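Mandelate racemase/muconate lactonizing protein (Alicyclobacillus acidocaldarius LAA1, PDB 3QLD) is of unknown function but belongs to the mandelate racemase/muconate lactonizing family of the enolase superfamily, with an N-terminal capping domain joined to a TIM-barrel-like domain. Local coordinates at residues Thr63-Val66 and Met67-His71; Ser107-Ala110 and Ile111-Val115; Ala354-Ala357 and Asp358-Asp361; Arg362-Val365 and Arg366-Thr370. One frame throughout, in Å; residues are numbered along the deposited sequence. Where two conformers were deposited one is given.

Contacts 1 and 2 lie on successive helices of the N-terminal domain, 61-80 and 105-123, which touch where A64, M67 and L68 meet S107 and I111. Both are mostly buried, but contact 1 adds a sulfate site and the partner subunit, whereas contact 2 is the more purely interior, with apolar side chains, three of them alanines, and one buried carboxylate. Contacts 3 and 4 follow each other directly in the chain: the turn at 354-361 leads into helix 362-368, and V360 packs on V365 at their junction. Contact 3 is a short turn with a largely buried apolar side; contact 4 is partly buried, with three arginines and an aspartate among its exposed residues.

Contact 1 (Thr63-Val66 and Met67-His71); sequences TAWV and MLVHH. With SO4 (sulfate ion), chain E.
W65 and V69, one helical turn apart, meet through a CH-pi contact: methyl CG2 of V69 sits over one face of the indole, 3.9 Å from the centroid of the five-membered ring of W65 and 19° off its normal. CG of W65 is anti to the backbone N (chi1 178°), which lays the indole beside the next turn.

Polar side-chain bonds converge on a sulfate, probably from the crystallisation liquor. W65 NE1 donates from the indole edge to sulfate O1 over 2.9 Å, almost straight at 171°. H70 NE2 reaches sulfate O3 at 3.0 Å, and V66 CG1 brushes sulfate O2 at 3.7 Å. H384, in the C-terminal histidine tag, also bonds the ion.

Backbone bonds run from residue i+4 to i, V69 N to W65 O being 3.0 Å long and nearly linear. H70 N reaches V66 O at 3.0 Å; the H71 ring turns its edge to the same oxygen, CD2 lying 3.6 Å from V66 O. A wider pi-type turn at 68-71 accompanies this. ND1 of H71 bonds to E53 and NE2 to D62, both of the second subunit.

A64, W65 and L68 rest on I32, which, with T63, V66 and H71 at the dimer interface, seats helix 61-80 against the sheet of the enolase-type N-terminal capping domain.

Contact 2 (Ser107-Ala110 and Ile111-Val115); sequences SVAA and IEMAV
Within the buried helix 105-123 of the enolase-type N-terminal domain, A109 and M113 (selenomethionine) pack one turn apart, M113 SE lying 4.1 Å from A109 CB. CG of M113 is anti to its own carbonyl carbon (chi1 -70°), which brings the side chain back along the helix; CB and CG of M113 each come within 3.2 Å of A109 O.

That same oxygen accepts M113 N at 2.8 Å. E112 N points at V108 O over 3.0 Å, nearly straight at 176°. A114 N bonds to A110 O at 3.1 Å, and A110 O is also taken by the S46 hydroxyl of strand 43-48, two bonds on one buried oxygen. The first bond, I111 N to S107 O, is weak at 3.4 Å.

The E112 chain, bent at chi2, carries its carboxylate to the N-terminal end of helix 277-289, where OE1 accepts F277 N and OE2 accepts G278 N, with a weak bond from W116 as well. A110 packs on V34 and C48, A114 on V34, L36 and S46. The buried acid is met by amides at a helix N-terminus, which would probably stabilise a negative charge there and tie the two domains together.

Contact 3 (Ala354-Ala357 and Asp358-Asp361); sequences AGVA and DWVD
V356 meets W359 and V360 across a tight turn. From its CB the two methyls part: CG2, anti to the backbone N, runs to W359 CB at 3.9 Å, the two side chains crossing at about a right angle. CG1 takes the position between backbone N and carbonyl carbon (chi1 73°) and comes to 4.5 Å from V360 CG2, a loose touch. The valine also packs on W45 of strand 43-48, as do A357 and V360, so this side of the turn is covered.

Backbone bonds fix the turn. W359 N donates to V356 O at 3.0 Å and V360 N to A357 O at 3.1 Å, both from residue i+3 to residue i; this is a short 3-10 turn in the loop between strand 347-349 and helix 362-368, after the last strand of the barrel sheet in the chain. Each donor lies well above the carbonyl plane of its acceptor, 46° for W359 and 59° for V360, consistent with the tight curl of a 3-10 turn. V356 O is also met by V360 CG2 at 3.4 Å. A357 O has a second, weak partner in NH1 of R362.

V356 N is bonded to OD1 of D117. The W359 indole swings clear of the turn and lies on P351 and C353, while the W359 backbone bonds to that of K337. D361 closes the loop as N-cap of the next helix, its OD1 accepting A364 N.

Contact 4 (Arg362-Val365 and Arg366-Thr370); sequences RDAV and RRFST
V365 O is gripped by the hydroxyl of S369: OG donates over 2.8 Å, from above the carbonyl plane rather than along a lone pair. OG lies anti to the serine's own carbonyl carbon (chi1 -77°), and this turns it back onto the last turn of the helix. The chain leaves the helix here, where S369 N makes a weak bond to R366 O.

Three ordinary helical bonds precede it. R366 N reaches R362 O at 3.0 Å, R367 N reaches D363 O at 2.9 Å, and F368 N reaches A364 O at 3.0 Å. The F368 ring leans obliquely across that last oxygen, its CD2 3.3 Å from A364 O, and its CE2 touches A364 CB at 4.1 Å; this is the apolar contact of the pair.

D363, R366 and R367 lie on the exposed side; the R362 chain turns off the helix, NH2 forming a salt bridge with E43 and NH1 bonding V360 O. R366 has a chain bent at chi2 and chi3; D363 OD1 stays 5.6 Å from R366 NE, so the two opposite charges are near but not in contact.

The buried side meets the loops, A364 and F368 on Q333 and V365 on V335. Beyond F368 the chain turns into strand 369-376, antiparallel to strand 3-15: backbone bonds pair F368 with S12 and T370 with R10, and F368 packs on L13 and P14, so helix 362-368 runs on into a strand that pairs with strand 3-15 in the antiparallel sheet.

Contact 1 (Thr63-Val66 and Met67-His71)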
loop_
_atom_site.group_PDB
_atom_site.type_symbol
_atom_site.label_atom_id
_atom_site.label_comp_id
_atom_site.label_asym_id
_atom_site.label_seq_id
_atom_site.Cartn_x
_atom_site.Cartn_y
_atom_site.Cartn_z
ATOM N N THR A 63 11.029 -2.502 5.650
ATOM C CA THR A 63 10.613 -2.744 4.298
ATOM C C THR A 63 11.119 -1.633 3.362
ATOM O O THR A 63 11.506 -1.937 2.233
ATOM C CB THR A 63 9.096 -2.941 4.134
ATOM O OG1 THR A 63 8.404 -1.801 4.639
ATOM C CG2 THR A 63 8.632 -4.235 4.934
ATOM N N ALA A 64 11.146 -0.398 3.869
ATOM C CA ALA A 64 11.691 0.706 3.069
ATOM C C ALA A 64 13.212 0.461 2.771
ATOM O O ALA A 64 13.717 0.737 1.694
ATOM C CB ALA A 64 11.469 2.104 3.855
ATOM N N TRP A 65 13.927 -0.070 3.739
ATOM C CA TRP A 65 15.366 -0.319 3.546
ATOM C C TRP A 65 15.555 -1.274 2.381
ATOM O O TRP A 65 16.304 -1.012 1.417
ATOM C CB TRP A 65 15.932 -0.893 4.855
ATOM C CG TRP A 65 17.420 -1.231 4.712
ATOM C CD1 TRP A 65 17.999 -2.473 4.405
ATOM C CD2 TRP A 65 18.490 -0.300 4.801
ATOM N NE1 TRP A 65 19.389 -2.326 4.315
ATOM C CE2 TRP A 65 19.706 -1.014 4.571
ATOM C CE3 TRP A 65 18.545 1.090 5.085
ATOM C CZ2 TRP A 65 20.967 -0.387 4.629
ATOM C CZ3 TRP A 65 19.796 1.697 5.151
ATOM C CH2 TRP A 65 20.977 0.961 4.931
ATOM N N VAL A 66 14.833 -2.401 2.379
ATOM C CA VAL A 66 15.027 -3.354 1.271
ATOM C C VAL A 66 14.473 -2.892 -0.041
ATOM O O VAL A 66 14.951 -3.269 -1.081
ATOM C CB VAL A 66 14.506 -4.845 1.608
ATOM C CG1 VAL A 66 15.282 -5.399 2.777
ATOM C CG2 VAL A 66 13.027 -4.887 1.893
HETATM N N MSE A 67 13.378 -2.137 0.002
HETATM C CA MSE A 67 12.827 -1.512 -1.185
HETATM C C MSE A 67 13.943 -0.607 -1.783
HETATM O O MSE A 67 14.189 -0.643 -2.998
HETATM C CB MSE A 67 11.535 -0.754 -0.760
HETATM C CG MSE A 67 10.740 0.010 -1.856
HETATM SE SE MSE A 67 10.265 -0.958 -3.472
HETATM C CE MSE A 67 9.635 -2.489 -2.579
ATOM N N LEU A 68 14.592 0.176 -0.940
ATOM C CA LEU A 68 15.644 1.123 -1.483
ATOM C C LEU A 68 16.848 0.374 -2.067
ATOM O O LEU A 68 17.201 0.539 -3.216
ATOM C CB LEU A 68 16.080 2.109 -0.397
ATOM C CG LEU A 68 15.001 3.154 -0.127
ATOM C CD1 LEU A 68 15.232 3.811 1.232
ATOM C CD2 LEU A 68 14.891 4.229 -1.288
ATOM N N VAL A 69 17.418 -0.511 -1.270
ATOM C CA VAL A 69 18.585 -1.289 -1.683
ATOM C C VAL A 69 18.352 -2.148 -2.894
ATOM O O VAL A 69 19.196 -2.129 -3.816
ATOM C CB VAL A 69 19.071 -2.150 -0.484
ATOM C CG1 VAL A 69 20.222 -3.175 -0.870
ATOM C CG2 VAL A 69 19.452 -1.273 0.733
ATOM N N HIS A 70 17.260 -2.938 -2.900
ATOM C CA HIS A 70 17.147 -3.987 -3.891
ATOM C C HIS A 70 16.259 -3.612 -5.076
ATOM O O HIS A 70 16.246 -4.354 -6.062
ATOM C CB HIS A 70 16.735 -5.325 -3.216
ATOM C CG HIS A 70 17.759 -5.842 -2.250
ATOM N ND1 HIS A 70 18.965 -6.380 -2.671
ATOM C CD2 HIS A 70 17.788 -5.880 -0.893
ATOM C CE1 HIS A 70 19.672 -6.751 -1.622
ATOM N NE2 HIS A 70 19.001 -6.429 -0.527
ATOM N N HIS A 71 15.540 -2.479 -5.011
ATOM C CA HIS A 71 14.614 -2.122 -6.057
ATOM C C HIS A 71 14.681 -0.712 -6.622
ATOM O O HIS A 71 14.808 -0.527 -7.866
ATOM C CB HIS A 71 13.169 -2.397 -5.600
ATOM C CG HIS A 71 12.972 -3.810 -5.191
ATOM N ND1 HIS A 71 12.628 -4.792 -6.102
ATOM C CD2 HIS A 71 13.271 -4.455 -4.027
ATOM C CE1 HIS A 71 12.611 -5.973 -5.484
ATOM N NE2 HIS A 71 13.026 -5.802 -4.235
HETATM S S SO4 E . 20.425 -5.813 3.257
HETATM O O1 SO4 E . 21.090 -4.514 3.465
HETATM O O2 SO4 E . 18.964 -5.713 3.306
HETATM O O3 SO4 E . 20.795 -6.345 1.932
HETATM O O4 SO4 E . 20.879 -6.707 4.337
#

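Contact 2 (Ser107-Ala110 and Ile111-Val115)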
loop_
_atom_site.group_PDB
_atom_site.type_symbol
_atom_site.label_atom_id
_atom_site.label_comp_id
_atom_site.label_asym_id
_atom_site.label_seq_id
_atom_site.Cartn_x
_atom_site.Cartn_y
_atom_site.Cartn_z
ATOM N N SER A 107 9.436 5.531 0.253
ATOM C CA SER A 107 10.731 5.100 -0.347
ATOM C C SER A 107 10.998 5.863 -1.650
ATOM O O SER A 107 12.115 6.415 -1.851
ATOM C CB SER A 107 10.743 3.571 -0.587
ATOM O OG SER A 107 10.959 3.019 0.671
ATOM N N VAL A 108 9.968 5.977 -2.479
ATOM C CA VAL A 108 10.076 6.721 -3.721
ATOM C C VAL A 108 10.449 8.173 -3.410
ATOM O O VAL A 108 11.348 8.755 -4.054
ATOM C CB VAL A 108 8.742 6.632 -4.542
ATOM C CG1 VAL A 108 8.686 7.726 -5.609
ATOM C CG2 VAL A 108 8.648 5.257 -5.268
ATOM N N ALA A 109 9.764 8.744 -2.437
ATOM C CA ALA A 109 9.965 10.140 -2.045
ATOM C C ALA A 109 11.407 10.376 -1.583
ATOM O O ALA A 109 11.979 11.495 -1.771
ATOM C CB ALA A 109 9.073 10.444 -0.895
ATOM N N ALA A 110 12.002 9.380 -0.906
ATOM C CA ALA A 110 13.373 9.606 -0.446
ATOM C C ALA A 110 14.345 9.803 -1.639
ATOM O O ALA A 110 15.233 10.669 -1.611
ATOM C CB ALA A 110 13.830 8.522 0.550
ATOM N N ILE A 111 14.161 9.013 -2.683
ATOM C CA ILE A 111 14.923 9.196 -3.897
ATOM C C ILE A 111 14.682 10.589 -4.476
ATOM O O ILE A 111 15.632 11.417 -4.613
ATOM C CB ILE A 111 14.551 8.116 -4.916
ATOM C CG1 ILE A 111 14.885 6.749 -4.316
ATOM C CG2 ILE A 111 15.273 8.354 -6.271
ATOM C CD1 ILE A 111 16.395 6.563 -4.097
ATOM N N GLU A 112 13.411 10.862 -4.781
ATOM C CA GLU A 112 13.025 12.112 -5.439
ATOM C C GLU A 112 13.518 13.357 -4.662
ATOM O O GLU A 112 14.051 14.308 -5.268
ATOM C CB GLU A 112 11.522 12.137 -5.609
ATOM C CG GLU A 112 11.037 13.255 -6.585
ATOM C CD GLU A 112 10.447 14.422 -5.817
ATOM O OE1 GLU A 112 10.592 14.572 -4.551
ATOM O OE2 GLU A 112 9.723 15.199 -6.461
HETATM N N MSE A 113 13.359 13.355 -3.349
HETATM C CA MSE A 113 13.703 14.518 -2.534
HETATM C C MSE A 113 15.235 14.727 -2.409
HETATM O O MSE A 113 15.696 15.897 -2.377
HETATM C CB MSE A 113 13.046 14.458 -1.171
HETATM C CG MSE A 113 11.497 14.668 -1.305
HETATM SE SE MSE A 113 10.481 14.132 0.269
HETATM C CE MSE A 113 10.665 15.546 1.528
ATOM N N ALA A 114 15.997 13.622 -2.389
ATOM C CA ALA A 114 17.478 13.729 -2.347
ATOM C C ALA A 114 17.931 14.328 -3.692
ATOM O O ALA A 114 18.890 15.138 -3.734
ATOM C CB ALA A 114 18.081 12.366 -2.099
ATOM N N VAL A 115 17.263 13.975 -4.805
ATOM C CA VAL A 115 17.652 14.542 -6.101
ATOM C C VAL A 115 17.360 16.080 -6.185
ATOM O O VAL A 115 18.204 16.873 -6.667
ATOM C CB VAL A 115 17.012 13.795 -7.248
ATOM C CG1 VAL A 115 17.342 14.438 -8.595
ATOM C CG2 VAL A 115 17.516 12.371 -7.243
#

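Contact 3 (Ala354-Ala357 and Asp358-Asp361)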
loop_
_atom_site.group_PDB
_atom_site.type_symbol
_atom_site.label_atom_id
_atom_site.label_comp_id
_atom_site.label_asym_id
_atom_site.label_seq_id
_atom_site.Cartn_x
_atom_site.Cartn_y
_atom_site.Cartn_z
ATOM N N ALA A 354 20.501 26.076 -0.078
ATOM C CA ALA A 354 20.607 25.462 -1.378
ATOM C C ALA A 354 20.989 24.031 -1.037
ATOM O O ALA A 354 22.171 23.658 -1.138
ATOM C CB ALA A 354 21.740 26.114 -2.230
ATOM N N GLY A 355 20.013 23.239 -0.591
ATOM C CA GLY A 355 20.319 21.879 -0.164
ATOM C C GLY A 355 20.708 21.803 1.305
ATOM O O GLY A 355 21.366 22.691 1.843
ATOM N N VAL A 356 20.369 20.695 1.964
ATOM C CA VAL A 356 20.727 20.546 3.367
ATOM C C VAL A 356 22.128 19.984 3.661
ATOM O O VAL A 356 22.509 19.917 4.812
ATOM C CB VAL A 356 19.648 19.730 4.104
ATOM C CG1 VAL A 356 19.746 18.259 3.702
ATOM C CG2 VAL A 356 19.785 19.880 5.559
ATOM N N ALA A 357 22.897 19.584 2.656
ATOM C CA ALA A 357 24.181 18.887 2.916
ATOM C C ALA A 357 25.095 19.594 3.911
ATOM O O ALA A 357 25.612 18.950 4.849
ATOM C CB ALA A 357 24.935 18.524 1.578
ATOM N N ASP A 358 25.222 20.921 3.766
ATOM C CA ASP A 358 26.165 21.752 4.573
ATOM C C ASP A 358 25.810 21.849 6.046
ATOM O O ASP A 358 26.672 22.164 6.869
ATOM C CB ASP A 358 26.281 23.179 4.014
ATOM C CG ASP A 358 27.151 23.233 2.760
ATOM O OD1 ASP A 358 27.736 22.167 2.429
ATOM O OD2 ASP A 358 27.284 24.328 2.121
ATOM N N TRP A 359 24.546 21.532 6.340
ATOM C CA TRP A 359 23.966 21.566 7.636
ATOM C C TRP A 359 24.057 20.232 8.389
ATOM O O TRP A 359 23.834 20.186 9.577
ATOM C CB TRP A 359 22.492 21.964 7.523
ATOM C CG TRP A 359 22.280 23.386 7.228
ATOM C CD1 TRP A 359 23.253 24.318 6.918
ATOM C CD2 TRP A 359 21.019 24.095 7.186
ATOM N NE1 TRP A 359 22.672 25.543 6.701
ATOM C CE2 TRP A 359 21.314 25.449 6.864
ATOM C CE3 TRP A 359 19.676 23.727 7.391
ATOM C CZ2 TRP A 359 20.320 26.431 6.739
ATOM C CZ3 TRP A 359 18.664 24.728 7.256
ATOM C CH2 TRP A 359 18.999 26.053 6.939
ATOM N N VAL A 360 24.389 19.155 7.695
ATOM C CA VAL A 360 24.470 17.833 8.285
ATOM C C VAL A 360 25.714 17.603 9.150
ATOM O O VAL A 360 26.855 17.810 8.690
ATOM C CB VAL A 360 24.387 16.750 7.186
ATOM C CG1 VAL A 360 24.462 15.350 7.829
ATOM C CG2 VAL A 360 23.093 16.895 6.356
ATOM N N ASP A 361 25.483 17.152 10.378
ATOM C CA ASP A 361 26.550 16.731 11.320
ATOM C C ASP A 361 26.932 15.291 10.983
ATOM O O ASP A 361 26.219 14.335 11.362
ATOM C CB ASP A 361 26.080 16.898 12.772
ATOM C CG ASP A 361 27.181 16.566 13.828
ATOM O OD1 ASP A 361 28.152 15.882 13.500
ATOM O OD2 ASP A 361 27.038 16.982 14.993
#

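Contact 4 (Arg362-Val365 and Arg366-Thr370)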
loop_
_atom_site.group_PDB
_atom_site.type_symbol
_atom_site.label_atom_id
_atom_site.label_comp_id
_atom_site.label_asym_id
_atom_site.label_seq_id
_atom_site.Cartn_x
_atom_site.Cartn_y
_atom_site.Cartn_z
ATOM N N ARG A 362 28.035 15.168 10.247
ATOM C CA ARG A 362 28.568 13.873 9.837
ATOM C C ARG A 362 28.895 12.994 11.012
ATOM O O ARG A 362 28.690 11.783 10.928
ATOM C CB ARG A 362 29.789 14.001 8.899
ATOM C CG ARG A 362 29.636 14.817 7.558
ATOM C CD ARG A 362 28.208 14.924 7.036
ATOM N NE ARG A 362 28.114 15.312 5.615
ATOM C CZ ARG A 362 27.900 16.564 5.191
ATOM N NH1 ARG A 362 27.783 17.568 6.067
ATOM N NH2 ARG A 362 27.801 16.816 3.887
ATOM N N ASP A 363 29.376 13.563 12.134
ATOM C CA ASP A 363 29.682 12.750 13.339
ATOM C C ASP A 363 28.434 12.166 13.981
ATOM O O ASP A 363 28.454 11.059 14.517
ATOM C CB ASP A 363 30.389 13.542 14.454
ATOM C CG ASP A 363 31.837 13.911 14.108
ATOM O OD1 ASP A 363 32.555 13.101 13.497
ATOM O OD2 ASP A 363 32.263 15.032 14.472
ATOM N N ALA A 364 27.372 12.966 14.007
ATOM C CA ALA A 364 26.120 12.482 14.561
ATOM C C ALA A 364 25.560 11.385 13.650
ATOM O O ALA A 364 25.209 10.301 14.138
ATOM C CB ALA A 364 25.130 13.652 14.777
ATOM N N VAL A 365 25.538 11.639 12.347
ATOM C CA VAL A 365 25.042 10.621 11.417
ATOM C C VAL A 365 25.800 9.309 11.655
ATOM O O VAL A 365 25.199 8.204 11.730
ATOM C CB VAL A 365 25.133 11.092 9.943
ATOM C CG1 VAL A 365 24.919 9.899 8.954
ATOM C CG2 VAL A 365 24.135 12.169 9.687
ATOM N N ARG A 366 27.121 9.418 11.796
ATOM C CA ARG A 366 27.944 8.237 11.978
ATOM C C ARG A 366 27.698 7.516 13.291
ATOM O O ARG A 366 27.566 6.270 13.291
ATOM C CB ARG A 366 29.412 8.588 11.820
ATOM C CG ARG A 366 29.868 8.446 10.406
ATOM C CD ARG A 366 31.224 7.661 10.381
ATOM N NE ARG A 366 31.995 7.865 11.630
ATOM C CZ ARG A 366 33.049 7.148 12.030
ATOM N NH1 ARG A 366 33.542 6.151 11.282
ATOM N NH2 ARG A 366 33.626 7.445 13.190
ATOM N N ARG A 367 27.573 8.269 14.394
ATOM C CA ARG A 367 27.311 7.638 15.698
ATOM C C ARG A 367 25.970 6.890 15.733
ATOM O O ARG A 367 25.902 5.795 16.312
ATOM C CB ARG A 367 27.405 8.625 16.879
ATOM C CG ARG A 367 27.000 8.004 18.323
ATOM C CD ARG A 367 27.986 6.881 18.875
ATOM N NE ARG A 367 27.533 6.263 20.151
ATOM C CZ ARG A 367 26.669 5.239 20.277
ATOM N NH1 ARG A 367 26.091 4.676 19.202
ATOM N NH2 ARG A 367 26.361 4.774 21.495
ATOM N N PHE A 368 24.932 7.480 15.120
ATOM C CA PHE A 368 23.602 6.937 15.207
ATOM C C PHE A 368 23.353 5.794 14.182
ATOM O O PHE A 368 22.292 5.156 14.234
ATOM C CB PHE A 368 22.572 8.069 15.019
ATOM C CG PHE A 368 22.612 9.129 16.104
ATOM C CD1 PHE A 368 22.821 8.771 17.442
ATOM C CD2 PHE A 368 22.344 10.472 15.802
ATOM C CE1 PHE A 368 22.801 9.731 18.465
ATOM C CE2 PHE A 368 22.325 11.458 16.806
ATOM C CZ PHE A 368 22.547 11.098 18.144
ATOM N N SER A 369 24.327 5.534 13.295
ATOM C CA SER A 369 24.191 4.515 12.226
ATOM C C SER A 369 24.171 3.058 12.704
ATOM O O SER A 369 25.043 2.599 13.433
ATOM C CB SER A 369 25.247 4.719 11.139
ATOM O OG SER A 369 24.890 5.804 10.278
ATOM N N THR A 370 23.139 2.316 12.334
ATOM C CA THR A 370 23.107 0.901 12.715
ATOM C C THR A 370 23.377 0.066 11.506
ATOM O O THR A 370 23.600 -1.164 11.611
ATOM C CB THR A 370 21.770 0.447 13.278
ATOM O OG1 THR A 370 20.758 0.649 12.304
ATOM C CG2 THR A 370 21.442 1.174 14.557
#